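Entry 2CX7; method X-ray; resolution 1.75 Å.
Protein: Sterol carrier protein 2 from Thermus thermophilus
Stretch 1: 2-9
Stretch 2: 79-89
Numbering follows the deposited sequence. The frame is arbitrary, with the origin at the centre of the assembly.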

# COMPACT_ATOMS: atom_id res chain seq x y z
N GLU A 2 -8.45 -12.40 -1.07
CA GLU A 2 -7.69 -12.22 -2.34
C GLU A 2 -7.16 -10.80 -2.41
O GLU A 2 -7.85 -9.84 -2.07
CB GLU A 2 -8.60 -12.49 -3.54
CG GLU A 2 -7.86 -12.58 -4.87
CD GLU A 2 -6.84 -13.70 -4.90
OE1 GLU A 2 -7.21 -14.85 -4.56
OE2 GLU A 2 -5.67 -13.45 -5.26
N LEU A 3 -5.92 -10.65 -2.87
CA LEU A 3 -5.29 -9.34 -2.98
C LEU A 3 -6.07 -8.35 -3.82
O LEU A 3 -6.68 -8.70 -4.83
CB LEU A 3 -3.87 -9.48 -3.53
CG LEU A 3 -2.87 -10.25 -2.66
CD1 LEU A 3 -1.50 -10.23 -3.33
CD2 LEU A 3 -2.79 -9.61 -1.28
N PHE A 4 -6.04 -7.09 -3.38
CA PHE A 4 -6.70 -5.98 -4.04
C PHE A 4 -8.21 -6.10 -4.23
O PHE A 4 -8.76 -5.66 -5.24
CB PHE A 4 -6.01 -5.67 -5.37
CG PHE A 4 -4.56 -5.31 -5.22
CD1 PHE A 4 -3.56 -6.27 -5.35
CD2 PHE A 4 -4.19 -4.01 -4.88
CE1 PHE A 4 -2.22 -5.95 -5.15
CE2 PHE A 4 -2.85 -3.67 -4.67
CZ PHE A 4 -1.86 -4.64 -4.80
N THR A 5 -8.88 -6.71 -3.25
CA THR A 5 -10.33 -6.86 -3.28
C THR A 5 -10.85 -6.04 -2.10
O THR A 5 -10.10 -5.77 -1.16
CB THR A 5 -10.77 -8.32 -3.09
OG1 THR A 5 -10.24 -8.83 -1.87
CG2 THR A 5 -10.29 -9.18 -4.26
N GLU A 6 -12.12 -5.66 -2.15
CA GLU A 6 -12.70 -4.86 -1.07
C GLU A 6 -12.58 -5.58 0.27
O GLU A 6 -12.29 -4.95 1.29
CB GLU A 6 -14.17 -4.55 -1.37
CG GLU A 6 -14.74 -3.45 -0.49
CD GLU A 6 -13.89 -2.20 -0.52
OE1 GLU A 6 -12.76 -2.23 0.01
OE2 GLU A 6 -14.35 -1.18 -1.07
N ALA A 7 -12.79 -6.89 0.27
CA ALA A 7 -12.69 -7.67 1.49
C ALA A 7 -11.27 -7.59 2.05
O ALA A 7 -11.07 -7.51 3.27
CB ALA A 7 -13.07 -9.13 1.21
N TRP A 8 -10.29 -7.61 1.16
CA TRP A 8 -8.89 -7.54 1.57
C TRP A 8 -8.61 -6.16 2.16
O TRP A 8 -8.03 -6.04 3.25
CB TRP A 8 -7.97 -7.78 0.37
CG TRP A 8 -6.54 -8.01 0.75
CD1 TRP A 8 -5.98 -9.19 1.13
CD2 TRP A 8 -5.51 -7.02 0.84
NE1 TRP A 8 -4.65 -9.00 1.45
CE2 TRP A 8 -4.34 -7.68 1.29
CE3 TRP A 8 -5.45 -5.64 0.59
CZ2 TRP A 8 -3.13 -7.01 1.49
CZ3 TRP A 8 -4.25 -4.97 0.79
CH2 TRP A 8 -3.11 -5.66 1.24
N ALA A 9 -9.03 -5.13 1.45
CA ALA A 9 -8.83 -3.75 1.90
C ALA A 9 -9.35 -3.54 3.31
O ALA A 9 -8.69 -2.91 4.14
CB ALA A 9 -9.51 -2.79 0.95
N ASP A 79 3.21 -3.36 -11.36
CA ASP A 79 2.57 -4.47 -12.06
C ASP A 79 2.07 -5.41 -10.96
O ASP A 79 2.67 -5.49 -9.89
CB ASP A 79 3.60 -5.24 -12.90
CG ASP A 79 3.85 -4.62 -14.25
OD1 ASP A 79 3.59 -3.41 -14.41
OD2 ASP A 79 4.31 -5.35 -15.16
N LEU A 80 0.97 -6.11 -11.23
CA LEU A 80 0.42 -7.04 -10.24
C LEU A 80 1.48 -7.99 -9.70
O LEU A 80 1.58 -8.20 -8.49
CB LEU A 80 -0.71 -7.86 -10.86
CG LEU A 80 -1.31 -8.92 -9.92
CD1 LEU A 80 -1.82 -8.25 -8.66
CD2 LEU A 80 -2.41 -9.70 -10.63
N ALA A 81 2.28 -8.56 -10.60
CA ALA A 81 3.32 -9.51 -10.20
C ALA A 81 4.26 -8.94 -9.15
O ALA A 81 4.66 -9.64 -8.21
CB ALA A 81 4.11 -9.96 -11.41
N THR A 82 4.61 -7.66 -9.32
CA THR A 82 5.48 -6.99 -8.37
C THR A 82 4.80 -6.88 -7.02
O THR A 82 5.39 -7.21 -5.99
CB THR A 82 5.85 -5.58 -8.87
OG1 THR A 82 6.49 -5.71 -10.15
CG2 THR A 82 6.81 -4.90 -7.91
N TRP A 83 3.54 -6.44 -7.02
CA TRP A 83 2.82 -6.32 -5.76
C TRP A 83 2.69 -7.68 -5.08
O TRP A 83 2.78 -7.78 -3.86
CB TRP A 83 1.42 -5.72 -5.97
CG TRP A 83 1.40 -4.21 -6.01
CD1 TRP A 83 0.93 -3.42 -7.03
CD2 TRP A 83 1.87 -3.33 -5.00
NE1 TRP A 83 1.08 -2.10 -6.70
CE2 TRP A 83 1.65 -2.01 -5.46
CE3 TRP A 83 2.45 -3.51 -3.73
CZ2 TRP A 83 1.99 -0.89 -4.71
CZ3 TRP A 83 2.79 -2.39 -2.98
CH2 TRP A 83 2.56 -1.09 -3.48
N GLN A 84 2.48 -8.74 -5.87
CA GLN A 84 2.36 -10.07 -5.27
C GLN A 84 3.67 -10.42 -4.56
O GLN A 84 3.66 -10.95 -3.44
CB GLN A 84 2.04 -11.12 -6.34
CG GLN A 84 0.62 -10.99 -6.89
CD GLN A 84 0.32 -11.98 -8.00
OE1 GLN A 84 1.18 -12.26 -8.83
NE2 GLN A 84 -0.91 -12.50 -8.03
N GLU A 85 4.79 -10.12 -5.19
CA GLU A 85 6.08 -10.39 -4.57
C GLU A 85 6.27 -9.59 -3.29
O GLU A 85 6.68 -10.13 -2.27
CB GLU A 85 7.20 -10.07 -5.55
CG GLU A 85 7.32 -11.10 -6.64
CD GLU A 85 7.73 -10.49 -7.96
OE1 GLU A 85 8.44 -9.47 -7.95
OE2 GLU A 85 7.33 -11.05 -9.01
N VAL A 86 5.94 -8.29 -3.34
CA VAL A 86 6.12 -7.44 -2.17
C VAL A 86 5.20 -7.82 -1.02
O VAL A 86 5.66 -8.03 0.11
CB VAL A 86 5.88 -5.94 -2.52
CG1 VAL A 86 5.91 -5.08 -1.23
CG2 VAL A 86 6.94 -5.45 -3.47
N LEU A 87 3.91 -7.93 -1.31
CA LEU A 87 2.94 -8.25 -0.27
C LEU A 87 3.03 -9.68 0.22
O LEU A 87 2.29 -10.08 1.12
CB LEU A 87 1.52 -7.94 -0.77
CG LEU A 87 1.32 -6.48 -1.21
CD1 LEU A 87 -0.10 -6.28 -1.69
CD2 LEU A 87 1.64 -5.53 -0.07
N GLU A 88 3.95 -10.45 -0.36
CA GLU A 88 4.19 -11.84 0.03
C GLU A 88 5.60 -12.04 0.60
O GLU A 88 6.03 -13.17 0.86
CB GLU A 88 3.96 -12.76 -1.17
CG GLU A 88 2.49 -13.05 -1.43
CD GLU A 88 2.24 -13.64 -2.80
OE1 GLU A 88 3.10 -14.40 -3.30
OE2 GLU A 88 1.17 -13.35 -3.38
N GLY A 89 6.33 -10.94 0.77
CA GLY A 89 7.66 -11.00 1.35
C GLY A 89 8.83 -11.44 0.48
O GLY A 89 9.94 -11.62 0.99

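The two stretches lie in one chain, far apart in sequence, and meet mainly through side chains. No hydrogen bond crosses between them. The contact is apolar and buries 297 Å², both sides summed. Stretch 1 brings Leu3, Phe4 and Trp8; stretch 2 answers mainly with Leu80, Trp83 and Leu87, of which Leu87 has the largest area covered.

Asp79 sits at the N-cap position, just before the helix of stretch 2. Its side chain makes no capping bond and lies out of reach of stretch 1. Its backbone does start the helix, with Trp83 N donating to Asp79 O at 3.1 Å.

Leu80 is the first helical residue to touch stretch 1. Its CA-to-CB bond points sideways, but the end of the side chain comes nearer. With chi1 t and chi2 p, CD1 lies 4.2 Å from Phe4 CE1. A branched aliphatic chain suits this place, since it packs against the ring without needing a polar partner.

Ala81 and Thr82 are out of reach of stretch 1. Trp83, one residue on, points toward it. Phe4 directs its edge at the face of Trp83. The centroids of the Phe4 ring and the five-membered ring of Trp83 are 5.1 Å apart, and the planes meet at 61°. The tip of the phenyl ring makes the approach, with Phe4 CZ 3.5 Å from Trp83 CG. This arrangement sets ring hydrogens of Phe4 against the pi cloud of the indole. Both residues are buried. The indole nitrogen, Trp83 NE1, is hydrogen-bonded elsewhere in the structure, so its polar group is satisfied.

Gln84 is partly exposed and adds a smaller contact. Its CB points sideways, and its aliphatic part does the packing: CG is 4.2 Å from Leu3 CD1. Glu85 and Val86 do not reach stretch 1.

Leu87 is where Leu3, Phe4 and Trp8 converge. Its CB points toward them, and the m, t rotamer places CD1 among their side chains. Leu87 CD1 is 3.9 Å from Phe4 CZ, 4.2 Å from Trp8 CH2 and 4.3 Å from Leu3 CD2. A single methyl thus meets two aromatic rings and another leucine. Leu87 is buried, as are Phe4 and Trp8, while Leu3, also in the m, t rotamer, remains partly exposed.

Glu88 is exposed. Its CB points sideways, but the end of the chain comes nearer, with OE2 4.1 Å from Leu3 CD1. This is a contact with a methyl group and makes no polar link. Gly89 closes a type I turn from Val86, with Gly89 N donating to Val86 O at 3.1 Å. Its positive phi favours glycine.

Stretch 1 is held in shape by its own bonds. A type II turn runs from Glu2 to Thr5 and has Leu3 and Phe4 at its centre, both pointing toward stretch 2. Thr5 OG1 donates to Glu2 O at 2.6 Å. The same oxygen, Thr5 OG1, caps the following helix by accepting from Trp8 N at 3.3 Å.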